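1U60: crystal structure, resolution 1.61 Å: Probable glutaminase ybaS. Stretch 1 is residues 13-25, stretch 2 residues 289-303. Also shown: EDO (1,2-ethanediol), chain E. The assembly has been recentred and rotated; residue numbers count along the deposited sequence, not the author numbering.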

# COMPACT_ATOMS: atom_id res chain seq x y z
N GLN A 13 2.87 20.00 -20.18
CA GLN A 13 3.91 19.05 -20.59
C GLN A 13 3.46 17.60 -20.49
O GLN A 13 3.79 16.78 -21.35
N ALA A 14 2.69 17.25 -19.46
CA ALA A 14 2.17 15.89 -19.39
C ALA A 14 1.26 15.57 -20.57
O ALA A 14 1.28 14.46 -21.08
N TYR A 15 0.41 16.52 -20.92
CA TYR A 15 -0.53 16.38 -22.03
C TYR A 15 0.29 16.29 -23.33
O TYR A 15 0.08 15.38 -24.13
N THR A 16 1.24 17.18 -23.51
CA THR A 16 2.01 17.17 -24.79
C THR A 16 2.73 15.87 -24.97
O THR A 16 2.67 15.27 -26.05
N GLN A 17 3.36 15.39 -23.90
CA GLN A 17 4.19 14.22 -23.95
C GLN A 17 3.40 12.92 -24.17
O GLN A 17 3.89 11.98 -24.81
N PHE A 18 2.19 12.84 -23.64
CA PHE A 18 1.44 11.57 -23.62
C PHE A 18 0.06 11.54 -24.27
O PHE A 18 -0.49 10.46 -24.39
N HIS A 19 -0.51 12.68 -24.69
CA HIS A 19 -1.96 12.71 -24.99
C HIS A 19 -2.34 11.79 -26.16
O HIS A 19 -3.50 11.35 -26.26
N SER A 20 -1.38 11.56 -27.06
CA SER A 20 -1.62 10.79 -28.29
C SER A 20 -0.93 9.42 -28.27
O SER A 20 -0.80 8.76 -29.31
N LEU A 21 -0.48 9.02 -27.10
CA LEU A 21 0.23 7.77 -26.92
C LEU A 21 -0.69 6.60 -27.26
O LEU A 21 -1.77 6.51 -26.72
N ASN A 22 -0.28 5.72 -28.17
CA ASN A 22 -1.10 4.57 -28.56
C ASN A 22 -1.01 3.48 -27.52
O ASN A 22 -0.07 3.45 -26.71
N GLY A 23 -1.98 2.58 -27.53
CA GLY A 23 -1.92 1.37 -26.72
C GLY A 23 -3.20 1.25 -25.89
O GLY A 23 -3.83 2.27 -25.52
N GLY A 24 -3.58 0.01 -25.61
CA GLY A 24 -4.80 -0.26 -24.87
C GLY A 24 -6.06 -0.23 -25.72
O GLY A 24 -6.01 -0.02 -26.92
N GLN A 25 -7.19 -0.52 -25.09
CA GLN A 25 -8.48 -0.58 -25.73
C GLN A 25 -9.58 -0.01 -24.83
O GLN A 25 -9.57 -0.23 -23.62
N SER A 289 -6.40 3.27 -17.44
CA SER A 289 -6.15 4.10 -18.64
C SER A 289 -4.66 4.16 -18.95
O SER A 289 -3.86 4.55 -18.08
N VAL A 290 -4.28 3.81 -20.17
CA VAL A 290 -2.87 3.89 -20.57
C VAL A 290 -2.32 5.31 -20.47
O VAL A 290 -1.30 5.54 -19.78
N ARG A 291 -2.96 6.26 -21.13
CA ARG A 291 -2.51 7.63 -21.13
C ARG A 291 -2.79 8.31 -19.77
O ARG A 291 -2.01 9.14 -19.34
N GLY A 292 -3.93 7.98 -19.16
CA GLY A 292 -4.35 8.60 -17.92
C GLY A 292 -3.23 8.36 -16.88
O GLY A 292 -2.88 9.26 -16.12
N GLN A 293 -2.73 7.13 -16.80
CA GLN A 293 -1.71 6.77 -15.83
C GLN A 293 -0.46 7.58 -16.05
O GLN A 293 0.12 8.13 -15.12
N LYS A 294 -0.05 7.65 -17.32
CA LYS A 294 1.20 8.32 -17.68
C LYS A 294 1.09 9.82 -17.44
O LYS A 294 2.02 10.42 -16.96
N MET A 295 -0.06 10.42 -17.73
CA MET A 295 -0.20 11.86 -17.57
C MET A 295 -0.20 12.23 -16.06
O MET A 295 0.41 13.21 -15.67
N VAL A 296 -0.91 11.47 -15.22
CA VAL A 296 -0.89 11.73 -13.78
C VAL A 296 0.51 11.52 -13.20
O VAL A 296 1.00 12.36 -12.42
N ALA A 297 1.14 10.40 -13.55
CA ALA A 297 2.51 10.14 -13.10
C ALA A 297 3.45 11.26 -13.51
O ALA A 297 4.32 11.67 -12.75
N SER A 298 3.28 11.75 -14.74
CA SER A 298 4.13 12.83 -15.23
C SER A 298 4.02 14.11 -14.39
O SER A 298 5.00 14.69 -13.97
N VAL A 299 2.79 14.54 -14.08
CA VAL A 299 2.59 15.71 -13.28
C VAL A 299 3.27 15.52 -11.91
O VAL A 299 4.01 16.39 -11.42
N ALA A 300 3.02 14.35 -11.30
CA ALA A 300 3.52 14.09 -9.97
C ALA A 300 5.06 14.07 -10.01
O ALA A 300 5.72 14.61 -9.10
N LYS A 301 5.63 13.52 -11.07
CA LYS A 301 7.10 13.42 -11.16
C LYS A 301 7.71 14.80 -11.39
O LYS A 301 8.74 15.16 -10.81
N GLN A 302 7.09 15.58 -12.25
CA GLN A 302 7.57 16.93 -12.56
C GLN A 302 7.51 17.82 -11.32
O GLN A 302 8.39 18.66 -11.14
N LEU A 303 6.50 17.65 -10.46
CA LEU A 303 6.32 18.52 -9.30
C LEU A 303 6.97 17.95 -8.04
O LEU A 303 6.97 18.62 -6.99

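Two helices, 13-18 and 290-303, run roughly antiparallel, their directions 139° apart and their axes 8.7 Å apart at closest approach. Ser 289 caps the second: its OG, on a t rotamer, accepts from Gly 292 N at 3.0 Å.

Val 290 (t) points toward stretch 1. Its CG1 lies 4.1 Å from Leu 21 CD2, while its CG2 lies 3.9 Å from Gly 24 CA; a CB on Gly 24 would clash with that methyl.

The CA-to-CB bond of Arg 291 points sideways relative to stretch 1, but its extended chain (m, t, t) brings the guanidinium nearer, to the loop beyond helix 13-18. There NE donates to Leu 21 O at 2.7 Å, and NH2 adds a weak bond to Leu 21 O at 3.3 Å; arginine suits the place because two of its donors can meet one carbonyl. His 19 O lies over one face of the group. The aliphatic part packs as well: Arg 291 CG is 4.0 Å from Leu 21 CB.

Lys 294 (m, m) lays its CB over one face of the Phe 18 ring, 3.7 Å from the centroid, a CH-pi contact. Its end then leads away, and NZ donates to EDO O2 at 3.2 Å. The flexible Met 295 (m, t, m) fills the space beside Phe 18 (m), whose CB is 3.7 Å from Met 295 CG.

Farther along, Ala 14 is a small knob in a hole formed by Met 295, Ser 298, Val 299 and Gln 302. Ala 14 CB lies 3.6 Å from Ser 298 OG and 3.8 Å from Val 299 CG2. Ser 298 (t) also shares a water with Gln 17: the water lies 2.6 Å from Ser 298 OG and donates to Gln 17 OE1 at 3.2 Å. Gln 302 (m, t) closes the hole, its NE2 donating to Ser 298 OG at 2.9 Å.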

# COMPACT_ATOMS: atom_id res chain seq x y z
CB GLN A 13 5.18 19.30 -19.79
CG GLN A 13 5.71 20.73 -20.04
CD GLN A 13 7.06 21.06 -19.41
OE1 GLN A 13 7.61 20.27 -18.62
NE2 GLN A 13 7.59 22.24 -19.75
CB ALA A 14 1.40 15.67 -18.06
CB TYR A 15 -1.47 17.59 -22.08
CG TYR A 15 -2.37 17.55 -23.27
CD1 TYR A 15 -3.51 16.76 -23.29
CD2 TYR A 15 -2.07 18.31 -24.40
CE1 TYR A 15 -4.34 16.70 -24.42
CE2 TYR A 15 -2.89 18.25 -25.53
CZ TYR A 15 -4.02 17.45 -25.54
OH TYR A 15 -4.83 17.38 -26.66
CB THR A 16 2.98 18.34 -24.88
OG1 THR A 16 2.25 19.57 -24.79
CG2 THR A 16 3.75 18.35 -26.26
CB GLN A 17 5.07 14.14 -22.69
CG GLN A 17 5.93 12.89 -22.57
CD GLN A 17 7.03 12.99 -21.51
OE1 GLN A 17 7.14 14.00 -20.78
NE2 GLN A 17 7.89 11.97 -21.46
CB PHE A 18 1.31 11.04 -22.16
CG PHE A 18 2.61 10.67 -21.55
CD1 PHE A 18 3.27 9.53 -21.96
CD2 PHE A 18 3.20 11.46 -20.58
CE1 PHE A 18 4.48 9.18 -21.43
CE2 PHE A 18 4.45 11.11 -20.03
CZ PHE A 18 5.08 9.97 -20.46
CB HIS A 19 -2.53 14.13 -25.26
CG HIS A 19 -2.12 14.72 -26.56
ND1 HIS A 19 -2.46 14.17 -27.78
CD2 HIS A 19 -1.39 15.82 -26.85
CE1 HIS A 19 -1.93 14.88 -28.75
NE2 HIS A 19 -1.29 15.90 -28.22
CB SER A 20 -1.12 11.57 -29.49
OG SER A 20 0.29 11.63 -29.45
CB LEU A 21 0.69 7.67 -25.47
CG LEU A 21 1.67 6.58 -25.09
CD1 LEU A 21 3.09 7.01 -25.53
CD2 LEU A 21 1.56 6.29 -23.57
CB ASN A 22 -0.67 4.00 -29.96
CG ASN A 22 -1.26 4.76 -31.13
OD1 ASN A 22 -0.71 4.73 -32.23
ND2 ASN A 22 -2.40 5.42 -30.91
CB GLN A 25 -8.88 -2.04 -26.02
CG GLN A 25 -7.90 -2.81 -26.85
CD GLN A 25 -8.46 -4.16 -27.18
OE1 GLN A 25 -8.01 -5.15 -26.64
NE2 GLN A 25 -9.50 -4.19 -28.01
CB SER A 289 -6.64 5.54 -18.41
OG SER A 289 -6.38 6.37 -19.54
CB VAL A 290 -2.62 3.29 -22.02
CG1 VAL A 290 -1.15 3.48 -22.47
CG2 VAL A 290 -3.05 1.86 -22.04
CB ARG A 291 -3.18 8.45 -22.23
CG ARG A 291 -2.89 8.03 -23.67
CD ARG A 291 -3.86 8.73 -24.64
NE ARG A 291 -3.82 8.08 -25.95
CZ ARG A 291 -4.87 7.88 -26.69
NH1 ARG A 291 -6.07 8.29 -26.30
NH2 ARG A 291 -4.72 7.29 -27.87
CB GLN A 293 -1.33 5.29 -15.93
CG GLN A 293 -2.29 4.40 -15.21
CD GLN A 293 -2.04 2.92 -15.47
OE1 GLN A 293 -1.57 2.19 -14.54
NE2 GLN A 293 -2.37 2.44 -16.69
CB LYS A 294 1.61 7.98 -19.14
CG LYS A 294 2.11 6.55 -19.28
CD LYS A 294 3.53 6.26 -18.66
CE LYS A 294 3.72 4.73 -18.34
NZ LYS A 294 4.65 4.02 -19.27
CB MET A 295 -1.46 12.38 -18.28
CG MET A 295 -1.24 12.42 -19.81
SD MET A 295 -2.67 13.21 -20.64
CE MET A 295 -3.80 12.06 -20.56
CB VAL A 296 -1.92 10.87 -13.04
CG1 VAL A 296 -1.70 10.95 -11.55
CG2 VAL A 296 -3.39 11.32 -13.40
CB ALA A 297 3.00 8.79 -13.65
CB SER A 298 3.81 13.14 -16.69
OG SER A 298 4.62 14.25 -17.11
CB VAL A 299 1.09 16.03 -13.12
CG1 VAL A 299 0.84 17.20 -12.10
CG2 VAL A 299 0.45 16.40 -14.47
CB ALA A 300 2.98 12.77 -9.43
CB LYS A 301 7.49 12.52 -12.32
CG LYS A 301 8.99 12.32 -12.46
CD LYS A 301 9.32 11.08 -13.27
CE LYS A 301 10.83 10.84 -13.34
NZ LYS A 301 11.32 10.90 -14.75
CB GLN A 302 6.75 17.59 -13.65
CG GLN A 302 6.94 17.07 -15.08
CD GLN A 302 5.99 17.79 -16.04
OE1 GLN A 302 6.20 18.98 -16.34
NE2 GLN A 302 4.91 17.11 -16.45
CB LEU A 303 4.82 18.82 -9.07
CG LEU A 303 4.09 19.56 -10.19
CD1 LEU A 303 2.62 19.77 -9.84
CD2 LEU A 303 4.79 20.88 -10.53
C1 EDO E . 3.20 0.30 -19.68
O1 EDO E . 2.84 -0.90 -20.37
C2 EDO E . 3.92 -0.03 -18.39
O2 EDO E . 4.38 1.20 -17.87
O HOH W 1 7.13 13.66 -17.55